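PDB 3KTD: prephenate dehydrogenase from Corynebacterium glutamicum ATCC 13032, which probably catalyses the NAD(P)+-dependent oxidative decarboxylation of prephenate to 4-hydroxyphenylpyruvate, a step towards tyrosine. Local coordinates for the interface of chains A and B. Sequence-based numbering; all coordinates share one arbitrary frame. Chains: chain A/B, Prephenate dehydrogenase.

Contact 1: the interface of chains A and B. Residues chain A 226-227, 229-230; chain B 197-198, 201-202, 229-230, 233.
Mostly small side chains carry the apolar part of this packing between two copies of the protein, whose dimer is the likely biological unit. The methyl CG2 of B:Thr201, anti to its backbone N, points into the turn of chain A between A:Ser226 and A:Ser230 and lies 3.7 Å from A:Ser230 CB. From another side B:Val233 comes in with the tip of its CG1 branch, anti to the carbonyl carbon, pressed against A:Ser226 CB. A:Tyr227, with CG anti to the backbone N (chi1 -170°), crosses B:Val197 obliquely, so that the rim of one ring face rests near CG1 and ring atom CD1 is 3.8 Å from B:Val197 CA.

Hydrogen bonds within chain B fix the groups on that side. B:Thr201 turns its hydroxyl OG1 back to B:Val197 O at 2.7 Å, well above the carbonyl plane, which leaves CG2 facing the partner. B:His202 ND1 bonds B:Ser198 O at 2.8 Å, nearly straight and in the plane of the imidazole.

Water joins the polar groups of the two chains. One molecule lies 2.8 Å from A:Ser226 OG and also touches B:Ser198 OG. A second, 2.8 Å from B:Asp229 O, also reaches A:Ser230 OG. The carboxylates of A:Asp229 and B:Asp229 stay apart across the dyad, where their like charges may repel mildly.

In the fold, helix 225-230 of chain A packs on helix 187-214 and the 3-10 helix 232-235 of chain B, and meets its own copy near the two-fold axis.

Contact 2: the interface of chains A and B. Residues chain A 146, 148, 183, 185, 189-190, 193, 294, 312, 332-335; chain B 217-218, 221-222.
Two leucines of chain B form the apolar centre, pushed into chain A from one short helix. B:Leu222, its CG anti to the carbonyl carbon (chi1 -65°), splits its branches: CD2 lies against A:Val148 CG2 and 3.8 Å from A:Val146 CG1, crossing both valines at about a right angle, while CD1 meets A:Ala193 CB at 3.7 Å and the CD2 corner of the A:His190 ring. B:Leu218 has CG anti to its backbone N (chi1 -173°); its CD1 reaches A:Val183 CG1 at 3.9 Å, and CD2 turns towards A:Pro189 and A:Ser185. The methyl of B:Ala217 butts against the carbonyl oxygens of A:Thr333 and A:Leu334.

Further out, B:Ser221 holds the polar rim. Its OG, anti to the backbone N, gives a hydrogen bond of 2.9 Å to a lone pair of A:Gly335 O. A:Arg312, extended from CG to NE, grips B:Ser221 O side-on: NE at 3.2 Å and NH2 at 3.1 Å both bond this one oxygen, which lies in the guanidinium plane. A:Arg294 stands over B:Ala217 O with one face and is steadied from its own chain by NH2 bonding A:Leu334 O at 3.1 Å. A water links B:Leu218 N to A:Thr333 O.

In the fold, helix 216-222 of chain B docks where strands 146-149 and 181-184 of chain A meet the start of helix 187-214 and the end of helix 324-334, as part of what is probably the dimer interface.

Contact 3: the interface of chains A and B. Residues chain A 203, 241, 245-246, 249, 252-253, 256; chain B 270, 275-277.
The backbone of chain B leaves helix 249-271 and runs on through B:Pro275 and an extended B:Asn276 (phi -152°, psi 117°), which presents the amide of B:Ile277 to chain A. That N-H gives a hydrogen bond of 3.2 Å to A:Glu246 OE2, taken on the anti lone pair of the carboxylate oxygen. A:Glu246, extended beyond CG, lies alongside the B:Pro275 carbonyl, with CG 3.4 Å from B:Pro275 O.

B:Ile277 holds CG1 in the crowded position between N and the carbonyl carbon (chi1 59°) and sends the tip CD1 inward, 3.7 Å from A:Cys245 CB and 3.8 Å from A:Ile203 CD1. B:Leu270, the residue of this patch with most surface hidden by the partner, has CG anti to its carbonyl carbon. It runs past A:Val253 in the opposite direction, CB 3.7 Å from A:Val253 CG2. The side chain crosses A:Leu252 obliquely, with CD1 3.8 Å from A:Leu252 CD2, and B:Leu270 CD2 points at the A:Cys245 carbonyl. A:Ala249 CB fits between B:Leu270 O and the proline ring, 3.9 Å from B:Pro275 CG.

In the fold, this patch of the probable dimer interface has the long chain B helix end and following loop covering the junction of chain A helices 238-247 and 249-270, with helix 187-214 beneath.

Contact 1: the interface of chains A and B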
ATOM      1  N   SER A 226      -3.526   6.501  -2.128  1.00 34.63           N
ATOM      2  CA  SER A 226      -2.196   6.095  -1.706  1.00 35.32           C
ATOM      3  C   SER A 226      -2.191   5.788  -0.207  1.00 35.05           C
ATOM      4  O   SER A 226      -1.610   4.794   0.228  1.00 35.84           O
ATOM      5  CB  SER A 226      -1.146   7.159  -2.070  1.00 35.69           C
ATOM      6  OG  SER A 226      -1.346   8.383  -1.384  1.00 39.01           O
ATOM      7  N   TYR A 227      -2.877   6.619   0.570  1.00 34.46           N
ATOM      8  CA  TYR A 227      -2.964   6.437   2.022  1.00 34.16           C
ATOM      9  C   TYR A 227      -3.779   5.221   2.410  1.00 34.56           C
ATOM     10  O   TYR A 227      -3.394   4.476   3.301  1.00 34.05           O
ATOM     11  CB  TYR A 227      -3.588   7.663   2.663  1.00 33.65           C
ATOM     12  CG  TYR A 227      -3.508   7.680   4.158  1.00 31.52           C
ATOM     13  CD1 TYR A 227      -2.340   8.049   4.801  1.00 31.81           C
ATOM     14  CD2 TYR A 227      -4.619   7.363   4.935  1.00 34.17           C
ATOM     15  CE1 TYR A 227      -2.273   8.095   6.181  1.00 36.46           C
ATOM     16  CE2 TYR A 227      -4.565   7.395   6.316  1.00 34.56           C
ATOM     17  CZ  TYR A 227      -3.391   7.765   6.937  1.00 37.08           C
ATOM     18  OH  TYR A 227      -3.333   7.805   8.316  1.00 40.78           O
ATOM     19  N   ASP A 229      -4.160   2.558   0.721  1.00 38.36           N
ATOM     20  CA  ASP A 229      -3.345   1.376   0.406  1.00 39.01           C
ATOM     21  C   ASP A 229      -2.185   1.152   1.376  1.00 38.68           C
ATOM     22  O   ASP A 229      -1.936   0.020   1.809  1.00 38.25           O
ATOM     23  CB  ASP A 229      -2.791   1.469  -1.026  1.00 39.44           C
ATOM     24  CG  ASP A 229      -3.881   1.464  -2.085  1.00 39.33           C
ATOM     25  OD1 ASP A 229      -5.074   1.424  -1.716  1.00 42.94           O
ATOM     26  OD2 ASP A 229      -3.540   1.513  -3.287  1.00 38.89           O
ATOM     27  N   SER A 230      -1.475   2.227   1.699  1.00 38.72           N
ATOM     28  CA  SER A 230      -0.311   2.134   2.572  1.00 38.96           C
ATOM     29  C   SER A 230      -0.655   1.907   4.031  1.00 39.57           C
ATOM     30  O   SER A 230       0.222   1.504   4.780  1.00 40.67           O
ATOM     31  CB  SER A 230       0.578   3.372   2.443  1.00 38.83           C
ATOM     32  OG  SER A 230       1.254   3.380   1.199  1.00 39.67           O
TER
ATOM     33  N   VAL B 197      -0.496  12.711   4.815  1.00 36.91           N
ATOM     34  CA  VAL B 197      -1.284  11.638   4.186  1.00 36.97           C
ATOM     35  C   VAL B 197      -0.958  11.327   2.731  1.00 36.92           C
ATOM     36  O   VAL B 197      -1.409  10.304   2.223  1.00 37.06           O
ATOM     37  CB  VAL B 197      -2.798  11.933   4.284  1.00 37.47           C
ATOM     38  CG1 VAL B 197      -3.210  12.090   5.741  1.00 37.24           C
ATOM     39  CG2 VAL B 197      -3.167  13.188   3.484  1.00 37.88           C
ATOM     40  N   SER B 198      -0.195  12.193   2.062  1.00 36.93           N
ATOM     41  CA  SER B 198       0.220  11.944   0.673  1.00 36.81           C
ATOM     42  C   SER B 198       1.742  11.909   0.486  1.00 37.00           C
ATOM     43  O   SER B 198       2.286  10.962  -0.086  1.00 37.62           O
ATOM     44  CB  SER B 198      -0.369  12.997  -0.261  1.00 36.86           C
ATOM     45  OG  SER B 198       0.161  12.857  -1.567  1.00 36.04           O
ATOM     46  N   THR B 201       3.516   9.350   2.637  1.00 34.39           N
ATOM     47  CA  THR B 201       3.135   8.073   2.053  1.00 34.61           C
ATOM     48  C   THR B 201       4.099   7.670   0.942  1.00 35.10           C
ATOM     49  O   THR B 201       4.522   6.504   0.844  1.00 34.92           O
ATOM     50  CB  THR B 201       1.708   8.125   1.463  1.00 35.22           C
ATOM     51  OG1 THR B 201       0.812   8.736   2.408  1.00 32.96           O
ATOM     52  CG2 THR B 201       1.218   6.704   1.080  1.00 32.87           C
ATOM     53  N   HIS B 202       4.434   8.638   0.097  1.00 34.83           N
ATOM     54  CA  HIS B 202       5.365   8.387  -0.985  1.00 34.60           C
ATOM     55  C   HIS B 202       6.741   8.052  -0.424  1.00 34.09           C
ATOM     56  O   HIS B 202       7.305   7.016  -0.757  1.00 33.54           O
ATOM     57  CB  HIS B 202       5.416   9.574  -1.948  1.00 34.89           C
ATOM     58  CG  HIS B 202       4.281   9.601  -2.927  1.00 38.75           C
ATOM     59  ND1 HIS B 202       3.002   9.983  -2.580  1.00 41.77           N
ATOM     60  CD2 HIS B 202       4.234   9.287  -4.242  1.00 39.15           C
ATOM     61  CE1 HIS B 202       2.217   9.904  -3.639  1.00 40.71           C
ATOM     62  NE2 HIS B 202       2.940   9.481  -4.659  1.00 41.63           N
ATOM     63  N   ASP B 229       0.650  -3.470  -2.122  1.00 33.01           N
ATOM     64  CA  ASP B 229      -0.158  -2.289  -1.849  1.00 33.56           C
ATOM     65  C   ASP B 229       0.688  -1.120  -1.318  1.00 34.07           C
ATOM     66  O   ASP B 229       0.530   0.017  -1.751  1.00 34.45           O
ATOM     67  CB  ASP B 229      -1.268  -2.610  -0.837  1.00 33.83           C
ATOM     68  CG  ASP B 229      -2.298  -3.636  -1.352  1.00 35.70           C
ATOM     69  OD1 ASP B 229      -2.275  -4.027  -2.546  1.00 36.22           O
ATOM     70  OD2 ASP B 229      -3.152  -4.048  -0.535  1.00 36.24           O
ATOM     71  N   SER B 230       1.601  -1.400  -0.394  1.00 34.86           N
ATOM     72  CA  SER B 230       2.371  -0.333   0.286  1.00 34.91           C
ATOM     73  C   SER B 230       3.517   0.247  -0.539  1.00 34.77           C
ATOM     74  O   SER B 230       4.095   1.258  -0.150  1.00 35.84           O
ATOM     75  CB  SER B 230       2.939  -0.841   1.621  1.00 35.04           C
ATOM     76  OG  SER B 230       1.973  -1.571   2.365  1.00 34.28           O
ATOM     77  N   VAL B 233       2.750   3.411  -4.823  1.00 36.23           N
ATOM     78  CA  VAL B 233       3.154   4.779  -5.206  1.00 36.79           C
ATOM     79  C   VAL B 233       4.640   4.912  -5.524  1.00 36.91           C
ATOM     80  O   VAL B 233       5.039   5.911  -6.112  1.00 37.19           O
ATOM     81  CB  VAL B 233       2.768   5.875  -4.173  1.00 36.90           C
ATOM     82  CG1 VAL B 233       1.261   5.961  -4.036  1.00 37.07           C
ATOM     83  CG2 VAL B 233       3.433   5.635  -2.837  1.00 34.60           C
TER
HETATM   84  O   HOH W   1      -1.673  10.618  -3.067  1.00 25.07           O
HETATM   85  O   HOH W   2       1.189   2.742  -1.770  1.00 45.88           O

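Contact 2: the interface of chains A and B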
ATOM      1  N   VAL A 146       2.704 -18.057  -3.400  1.00 34.59           N
ATOM      2  CA  VAL A 146       3.962 -18.678  -3.017  1.00 34.12           C
ATOM      3  C   VAL A 146       3.759 -19.468  -1.731  1.00 33.53           C
ATOM      4  O   VAL A 146       3.081 -19.016  -0.821  1.00 32.73           O
ATOM      5  CB  VAL A 146       5.082 -17.653  -2.760  1.00 35.05           C
ATOM      6  CG1 VAL A 146       6.359 -18.381  -2.273  1.00 33.30           C
ATOM      7  CG2 VAL A 146       5.356 -16.806  -3.994  1.00 32.72           C
ATOM      8  N   VAL A 148       6.391 -21.272   0.784  1.00 30.31           N
ATOM      9  CA  VAL A 148       7.757 -21.623   1.125  1.00 29.82           C
ATOM     10  C   VAL A 148       7.794 -22.997   1.814  1.00 30.11           C
ATOM     11  O   VAL A 148       6.957 -23.292   2.667  1.00 29.21           O
ATOM     12  CB  VAL A 148       8.415 -20.579   2.045  1.00 29.63           C
ATOM     13  CG1 VAL A 148       9.821 -21.041   2.474  1.00 24.89           C
ATOM     14  CG2 VAL A 148       8.463 -19.217   1.353  1.00 28.28           C
ATOM     15  N   VAL A 183       8.548 -22.414  -3.165  1.00 31.33           N
ATOM     16  CA  VAL A 183       9.871 -21.803  -3.139  1.00 30.96           C
ATOM     17  C   VAL A 183      10.609 -22.389  -1.950  1.00 31.63           C
ATOM     18  O   VAL A 183      10.142 -22.275  -0.823  1.00 32.46           O
ATOM     19  CB  VAL A 183       9.790 -20.285  -2.931  1.00 29.96           C
ATOM     20  CG1 VAL A 183      11.175 -19.691  -2.801  1.00 29.72           C
ATOM     21  CG2 VAL A 183       9.057 -19.651  -4.065  1.00 29.84           C
ATOM     22  N   SER A 185      13.446 -22.545   0.931  1.00 33.13           N
ATOM     23  CA  SER A 185      14.311 -21.618   1.660  1.00 33.68           C
ATOM     24  C   SER A 185      14.700 -22.164   3.019  1.00 33.65           C
ATOM     25  O   SER A 185      13.918 -22.835   3.660  1.00 35.05           O
ATOM     26  CB  SER A 185      13.612 -20.262   1.845  1.00 33.73           C
ATOM     27  OG  SER A 185      14.382 -19.391   2.661  1.00 34.18           O
ATOM     28  N   PRO A 189      17.499 -17.105   5.611  1.00 35.43           N
ATOM     29  CA  PRO A 189      17.167 -16.376   4.396  1.00 35.41           C
ATOM     30  C   PRO A 189      15.688 -16.013   4.319  1.00 35.56           C
ATOM     31  O   PRO A 189      15.344 -14.934   3.834  1.00 36.84           O
ATOM     32  CB  PRO A 189      17.538 -17.366   3.295  1.00 35.45           C
ATOM     33  CG  PRO A 189      18.655 -18.141   3.888  1.00 35.79           C
ATOM     34  CD  PRO A 189      18.255 -18.334   5.310  1.00 35.29           C
ATOM     35  N   HIS A 190      14.825 -16.900   4.802  1.00 35.24           N
ATOM     36  CA  HIS A 190      13.384 -16.643   4.818  1.00 34.92           C
ATOM     37  C   HIS A 190      12.981 -15.524   5.775  1.00 34.84           C
ATOM     38  O   HIS A 190      12.235 -14.619   5.403  1.00 35.07           O
ATOM     39  CB  HIS A 190      12.616 -17.902   5.214  1.00 34.44           C
ATOM     40  CG  HIS A 190      11.163 -17.663   5.459  1.00 32.02           C
ATOM     41  ND1 HIS A 190      10.679 -17.216   6.672  1.00 31.41           N
ATOM     42  CD2 HIS A 190      10.086 -17.800   4.648  1.00 31.24           C
ATOM     43  CE1 HIS A 190       9.364 -17.098   6.598  1.00 32.84           C
ATOM     44  NE2 HIS A 190       8.978 -17.446   5.382  1.00 31.89           N
ATOM     45  N   ALA A 193      13.962 -12.302   4.556  1.00 36.97           N
ATOM     46  CA  ALA A 193      13.054 -11.826   3.520  1.00 37.31           C
ATOM     47  C   ALA A 193      11.749 -11.307   4.117  1.00 37.54           C
ATOM     48  O   ALA A 193      11.332 -10.192   3.812  1.00 39.11           O
ATOM     49  CB  ALA A 193      12.770 -12.927   2.517  1.00 37.18           C
ATOM     50  N   ARG A 294       8.925  -9.002 -11.754  1.00 48.46           N
ATOM     51  CA  ARG A 294       8.805 -10.420 -11.412  1.00 50.85           C
ATOM     52  C   ARG A 294       7.484 -10.784 -10.707  1.00 52.14           C
ATOM     53  O   ARG A 294       7.449 -11.628  -9.821  1.00 51.64           O
ATOM     54  CB  ARG A 294      10.030 -10.909 -10.643  1.00 51.76           C
ATOM     55  CG  ARG A 294      10.263 -10.319  -9.275  1.00 54.36           C
ATOM     56  CD  ARG A 294      11.579 -10.874  -8.731  1.00 60.64           C
ATOM     57  NE  ARG A 294      11.560 -12.339  -8.619  1.00 64.81           N
ATOM     58  CZ  ARG A 294      12.641 -13.120  -8.543  1.00 69.04           C
ATOM     59  NH1 ARG A 294      13.870 -12.607  -8.586  1.00 70.25           N
ATOM     60  NH2 ARG A 294      12.492 -14.437  -8.436  1.00 70.67           N
ATOM     61  N   ARG A 312       8.792 -15.573 -11.895  1.00 50.52           N
ATOM     62  CA  ARG A 312       9.759 -16.297 -11.063  1.00 48.92           C
ATOM     63  C   ARG A 312      10.358 -17.434 -11.893  1.00 47.26           C
ATOM     64  O   ARG A 312       9.628 -18.120 -12.612  1.00 45.55           O
ATOM     65  CB  ARG A 312       9.112 -16.902  -9.821  1.00 48.77           C
ATOM     66  CG  ARG A 312       8.573 -15.912  -8.827  1.00 48.93           C
ATOM     67  CD  ARG A 312       7.982 -16.629  -7.615  1.00 48.63           C
ATOM     68  NE  ARG A 312       7.261 -15.685  -6.771  1.00 47.51           N
ATOM     69  CZ  ARG A 312       5.985 -15.347  -6.926  1.00 48.29           C
ATOM     70  NH1 ARG A 312       5.245 -15.896  -7.880  1.00 49.38           N
ATOM     71  NH2 ARG A 312       5.437 -14.458  -6.108  1.00 51.62           N
ATOM     72  N   GLU A 332      16.883 -21.058  -3.696  1.00 35.49           N
ATOM     73  CA  GLU A 332      16.776 -20.102  -2.597  1.00 35.40           C
ATOM     74  C   GLU A 332      17.372 -18.747  -2.986  1.00 35.42           C
ATOM     75  O   GLU A 332      16.747 -17.708  -2.783  1.00 35.51           O
ATOM     76  CB  GLU A 332      17.504 -20.649  -1.368  1.00 35.21           C
ATOM     77  CG  GLU A 332      17.395 -19.806  -0.097  1.00 36.33           C
ATOM     78  CD  GLU A 332      18.461 -20.176   0.931  1.00 37.24           C
ATOM     79  OE1 GLU A 332      19.624 -19.753   0.764  1.00 37.06           O
ATOM     80  OE2 GLU A 332      18.144 -20.882   1.910  1.00 37.67           O
ATOM     81  N   THR A 333      18.583 -18.775  -3.536  1.00 35.02           N
ATOM     82  CA  THR A 333      19.288 -17.566  -3.945  1.00 35.03           C
ATOM     83  C   THR A 333      18.519 -16.799  -5.018  1.00 35.25           C
ATOM     84  O   THR A 333      18.506 -15.563  -5.040  1.00 34.44           O
ATOM     85  CB  THR A 333      20.672 -17.913  -4.525  1.00 35.14           C
ATOM     86  OG1 THR A 333      21.337 -18.840  -3.657  1.00 34.83           O
ATOM     87  CG2 THR A 333      21.521 -16.643  -4.711  1.00 34.12           C
ATOM     88  N   LEU A 334      17.886 -17.558  -5.907  1.00 35.31           N
ATOM     89  CA  LEU A 334      17.170 -16.999  -7.036  1.00 35.49           C
ATOM     90  C   LEU A 334      15.691 -16.738  -6.748  1.00 35.61           C
ATOM     91  O   LEU A 334      15.015 -16.070  -7.531  1.00 35.81           O
ATOM     92  CB  LEU A 334      17.300 -17.943  -8.238  1.00 35.53           C
ATOM     93  CG  LEU A 334      18.684 -18.097  -8.864  1.00 33.95           C
ATOM     94  CD1 LEU A 334      18.637 -19.149  -9.955  1.00 32.75           C
ATOM     95  CD2 LEU A 334      19.173 -16.766  -9.421  1.00 35.12           C
ATOM     96  N   GLY A 335      15.182 -17.247  -5.635  1.00 35.60           N
ATOM     97  CA  GLY A 335      13.749 -17.139  -5.355  1.00 35.72           C
ATOM     98  C   GLY A 335      12.964 -17.968  -6.362  1.00 35.43           C
ATOM     99  O   GLY A 335      11.802 -17.685  -6.657  1.00 34.43           O
TER
ATOM    100  N   ALA B 217      16.815 -11.399  -4.853  1.00 31.28           N
ATOM    101  CA  ALA B 217      15.822 -12.243  -5.514  1.00 30.94           C
ATOM    102  C   ALA B 217      14.782 -12.864  -4.558  1.00 30.70           C
ATOM    103  O   ALA B 217      13.582 -12.770  -4.802  1.00 30.88           O
ATOM    104  CB  ALA B 217      16.516 -13.330  -6.331  1.00 29.65           C
ATOM    105  N   LEU B 218      15.226 -13.477  -3.470  1.00 30.51           N
ATOM    106  CA  LEU B 218      14.288 -14.170  -2.590  1.00 30.63           C
ATOM    107  C   LEU B 218      13.262 -13.227  -1.980  1.00 31.22           C
ATOM    108  O   LEU B 218      12.071 -13.546  -1.976  1.00 31.62           O
ATOM    109  CB  LEU B 218      15.008 -14.928  -1.474  1.00 30.06           C
ATOM    110  CG  LEU B 218      14.083 -15.806  -0.624  1.00 29.39           C
ATOM    111  CD1 LEU B 218      13.566 -17.000  -1.428  1.00 24.89           C
ATOM    112  CD2 LEU B 218      14.800 -16.264   0.641  1.00 28.19           C
ATOM    113  N   SER B 221      10.663 -12.228  -4.395  1.00 30.56           N
ATOM    114  CA  SER B 221       9.865 -13.386  -4.759  1.00 30.12           C
ATOM    115  C   SER B 221       8.834 -13.724  -3.676  1.00 29.58           C
ATOM    116  O   SER B 221       7.730 -14.174  -3.982  1.00 29.83           O
ATOM    117  CB  SER B 221      10.792 -14.565  -5.028  1.00 30.12           C
ATOM    118  OG  SER B 221      10.061 -15.705  -5.414  1.00 34.44           O
ATOM    119  N   LEU B 222       9.197 -13.488  -2.420  1.00 29.57           N
ATOM    120  CA  LEU B 222       8.322 -13.753  -1.271  1.00 30.07           C
ATOM    121  C   LEU B 222       7.353 -12.608  -0.921  1.00 31.02           C
ATOM    122  O   LEU B 222       6.442 -12.789  -0.095  1.00 31.86           O
ATOM    123  CB  LEU B 222       9.167 -14.074  -0.022  1.00 29.92           C
ATOM    124  CG  LEU B 222      10.019 -15.346  -0.030  1.00 28.56           C
ATOM    125  CD1 LEU B 222      10.508 -15.622   1.373  1.00 27.29           C
ATOM    126  CD2 LEU B 222       9.257 -16.539  -0.554  1.00 25.01           C
TER
HETATM  127  O   HOH W   3      18.251 -13.644  -2.443  1.00 33.06           O

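Contact 3: the interface of chains A and B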
ATOM      1  N   ILE A 203       5.106  -2.630  10.036  1.00 32.97           N
ATOM      2  CA  ILE A 203       5.576  -1.586  10.939  1.00 32.96           C
ATOM      3  C   ILE A 203       5.353  -0.197  10.327  1.00 32.84           C
ATOM      4  O   ILE A 203       4.856   0.702  10.995  1.00 32.84           O
ATOM      5  CB  ILE A 203       7.065  -1.725  11.260  1.00 32.91           C
ATOM      6  CG1 ILE A 203       7.344  -2.986  12.077  1.00 33.97           C
ATOM      7  CG2 ILE A 203       7.540  -0.526  12.055  1.00 33.77           C
ATOM      8  CD1 ILE A 203       6.888  -2.902  13.513  1.00 34.57           C
ATOM      9  N   VAL A 241       0.141  -8.795  14.419  1.00 47.78           N
ATOM     10  CA  VAL A 241       1.234  -7.894  14.033  1.00 47.00           C
ATOM     11  C   VAL A 241       2.379  -8.006  15.032  1.00 47.03           C
ATOM     12  O   VAL A 241       3.549  -7.998  14.647  1.00 47.29           O
ATOM     13  CB  VAL A 241       0.779  -6.418  13.940  1.00 47.02           C
ATOM     14  CG1 VAL A 241       1.936  -5.529  13.518  1.00 46.46           C
ATOM     15  CG2 VAL A 241      -0.370  -6.267  12.961  1.00 45.59           C
ATOM     16  N   CYS A 245       6.245  -9.713  14.248  1.00 46.06           N
ATOM     17  CA  CYS A 245       7.405  -8.866  14.496  1.00 45.77           C
ATOM     18  C   CYS A 245       8.245  -9.290  15.670  1.00 45.84           C
ATOM     19  O   CYS A 245       9.473  -9.261  15.585  1.00 46.02           O
ATOM     20  CB  CYS A 245       6.957  -7.423  14.681  1.00 45.65           C
ATOM     21  SG  CYS A 245       6.056  -6.836  13.248  1.00 45.59           S
ATOM     22  N   GLU A 246       7.594  -9.681  16.763  1.00 46.29           N
ATOM     23  CA  GLU A 246       8.320 -10.080  17.973  1.00 46.58           C
ATOM     24  C   GLU A 246       9.046 -11.408  17.765  1.00 46.78           C
ATOM     25  O   GLU A 246      10.206 -11.550  18.161  1.00 46.46           O
ATOM     26  CB  GLU A 246       7.387 -10.109  19.185  1.00 46.61           C
ATOM     27  CG  GLU A 246       6.918  -8.713  19.598  1.00 46.64           C
ATOM     28  CD  GLU A 246       5.694  -8.702  20.493  1.00 46.58           C
ATOM     29  OE1 GLU A 246       4.963  -9.711  20.548  1.00 49.03           O
ATOM     30  OE2 GLU A 246       5.445  -7.663  21.134  1.00 46.87           O
ATOM     31  N   ALA A 249      12.170 -10.421  15.652  1.00 44.25           N
ATOM     32  CA  ALA A 249      12.756  -9.137  16.029  1.00 43.25           C
ATOM     33  C   ALA A 249      14.168  -8.930  15.490  1.00 43.16           C
ATOM     34  O   ALA A 249      14.513  -7.834  15.038  1.00 43.49           O
ATOM     35  CB  ALA A 249      12.758  -9.001  17.530  1.00 43.10           C
ATOM     36  N   LEU A 252      14.206  -8.353  11.743  1.00 40.41           N
ATOM     37  CA  LEU A 252      13.390  -7.145  11.536  1.00 39.70           C
ATOM     38  C   LEU A 252      14.170  -5.870  11.867  1.00 39.98           C
ATOM     39  O   LEU A 252      14.087  -4.888  11.135  1.00 40.45           O
ATOM     40  CB  LEU A 252      12.085  -7.179  12.340  1.00 38.96           C
ATOM     41  CG  LEU A 252      11.147  -5.969  12.158  1.00 36.86           C
ATOM     42  CD1 LEU A 252      10.992  -5.568  10.688  1.00 34.40           C
ATOM     43  CD2 LEU A 252       9.774  -6.222  12.777  1.00 32.78           C
ATOM     44  N   VAL A 253      14.924  -5.885  12.961  1.00 39.80           N
ATOM     45  CA  VAL A 253      15.716  -4.721  13.336  1.00 39.41           C
ATOM     46  C   VAL A 253      16.751  -4.407  12.259  1.00 40.09           C
ATOM     47  O   VAL A 253      16.959  -3.236  11.946  1.00 39.91           O
ATOM     48  CB  VAL A 253      16.384  -4.894  14.715  1.00 39.42           C
ATOM     49  CG1 VAL A 253      17.368  -3.760  15.002  1.00 36.08           C
ATOM     50  CG2 VAL A 253      15.321  -4.958  15.793  1.00 37.77           C
ATOM     51  N   LEU A 256      14.641  -2.770   9.680  1.00 35.90           N
ATOM     52  CA  LEU A 256      14.201  -1.449  10.121  1.00 35.74           C
ATOM     53  C   LEU A 256      15.352  -0.430  10.133  1.00 35.41           C
ATOM     54  O   LEU A 256      15.135   0.747   9.844  1.00 35.47           O
ATOM     55  CB  LEU A 256      13.523  -1.537  11.494  1.00 35.92           C
ATOM     56  CG  LEU A 256      12.934  -0.261  12.118  1.00 36.22           C
ATOM     57  CD1 LEU A 256      12.020   0.471  11.165  1.00 34.92           C
ATOM     58  CD2 LEU A 256      12.182  -0.603  13.391  1.00 33.40           C
TER
ATOM     59  N   LEU B 270      11.726  -3.638  19.838  1.00 42.74           N
ATOM     60  CA  LEU B 270      12.159  -4.928  19.277  1.00 42.04           C
ATOM     61  C   LEU B 270      13.545  -5.373  19.747  1.00 41.98           C
ATOM     62  O   LEU B 270      13.935  -6.523  19.521  1.00 41.59           O
ATOM     63  CB  LEU B 270      12.131  -4.869  17.750  1.00 41.70           C
ATOM     64  CG  LEU B 270      10.753  -4.633  17.127  1.00 40.97           C
ATOM     65  CD1 LEU B 270      10.886  -4.091  15.705  1.00 38.30           C
ATOM     66  CD2 LEU B 270       9.939  -5.914  17.162  1.00 38.59           C
ATOM     67  N   PRO B 275      11.272  -8.623  23.381  1.00 45.59           N
ATOM     68  CA  PRO B 275      10.725  -7.809  22.299  1.00 45.10           C
ATOM     69  C   PRO B 275       9.241  -7.495  22.452  1.00 44.68           C
ATOM     70  O   PRO B 275       8.435  -8.405  22.669  1.00 44.51           O
ATOM     71  CB  PRO B 275      10.963  -8.681  21.070  1.00 45.12           C
ATOM     72  CG  PRO B 275      12.246  -9.339  21.359  1.00 45.71           C
ATOM     73  CD  PRO B 275      12.266  -9.579  22.859  1.00 45.88           C
ATOM     74  N   ASN B 276       8.903  -6.212  22.322  1.00 44.18           N
ATOM     75  CA  ASN B 276       7.544  -5.725  22.544  1.00 43.58           C
ATOM     76  C   ASN B 276       7.202  -4.469  21.721  1.00 42.70           C
ATOM     77  O   ASN B 276       7.827  -3.425  21.906  1.00 42.12           O
ATOM     78  CB  ASN B 276       7.367  -5.428  24.042  1.00 43.46           C
ATOM     79  CG  ASN B 276       5.922  -5.127  24.429  1.00 43.61           C
ATOM     80  OD1 ASN B 276       5.069  -4.860  23.583  1.00 45.24           O
ATOM     81  ND2 ASN B 276       5.649  -5.166  25.727  1.00 44.31           N
ATOM     82  N   ILE B 277       6.216  -4.588  20.823  1.00 41.77           N
ATOM     83  CA  ILE B 277       5.674  -3.442  20.076  1.00 40.97           C
ATOM     84  C   ILE B 277       4.169  -3.296  20.330  1.00 40.92           C
ATOM     85  O   ILE B 277       3.384  -3.048  19.413  1.00 39.97           O
ATOM     86  CB  ILE B 277       5.966  -3.501  18.546  1.00 40.85           C
ATOM     87  CG1 ILE B 277       5.376  -4.758  17.898  1.00 40.85           C
ATOM     88  CG2 ILE B 277       7.468  -3.437  18.290  1.00 40.64           C
ATOM     89  CD1 ILE B 277       5.232  -4.652  16.392  1.00 39.59           C
TER

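Contact 1 lies about 25 Å from contact 2 and 22 Å from contact 3, with 22 Å between contacts 2 and 3, all measured between centres of C-alpha atoms. Helix 187-214 runs through all three: chain B supplies it in contact 1, chain A in contacts 2 and 3. Contact 1 sits near the two-fold axis, whereas the others lie away from it and recur with the chains exchanged. Contact 2 ties the partner's helix to strands 146-149 and 181-184, the first within the nucleotide-binding region, while contact 3 packs a helix end and the loop after it on helices. Such spread, interlocked contacts suit the dimer expected from the family's dimerization domain.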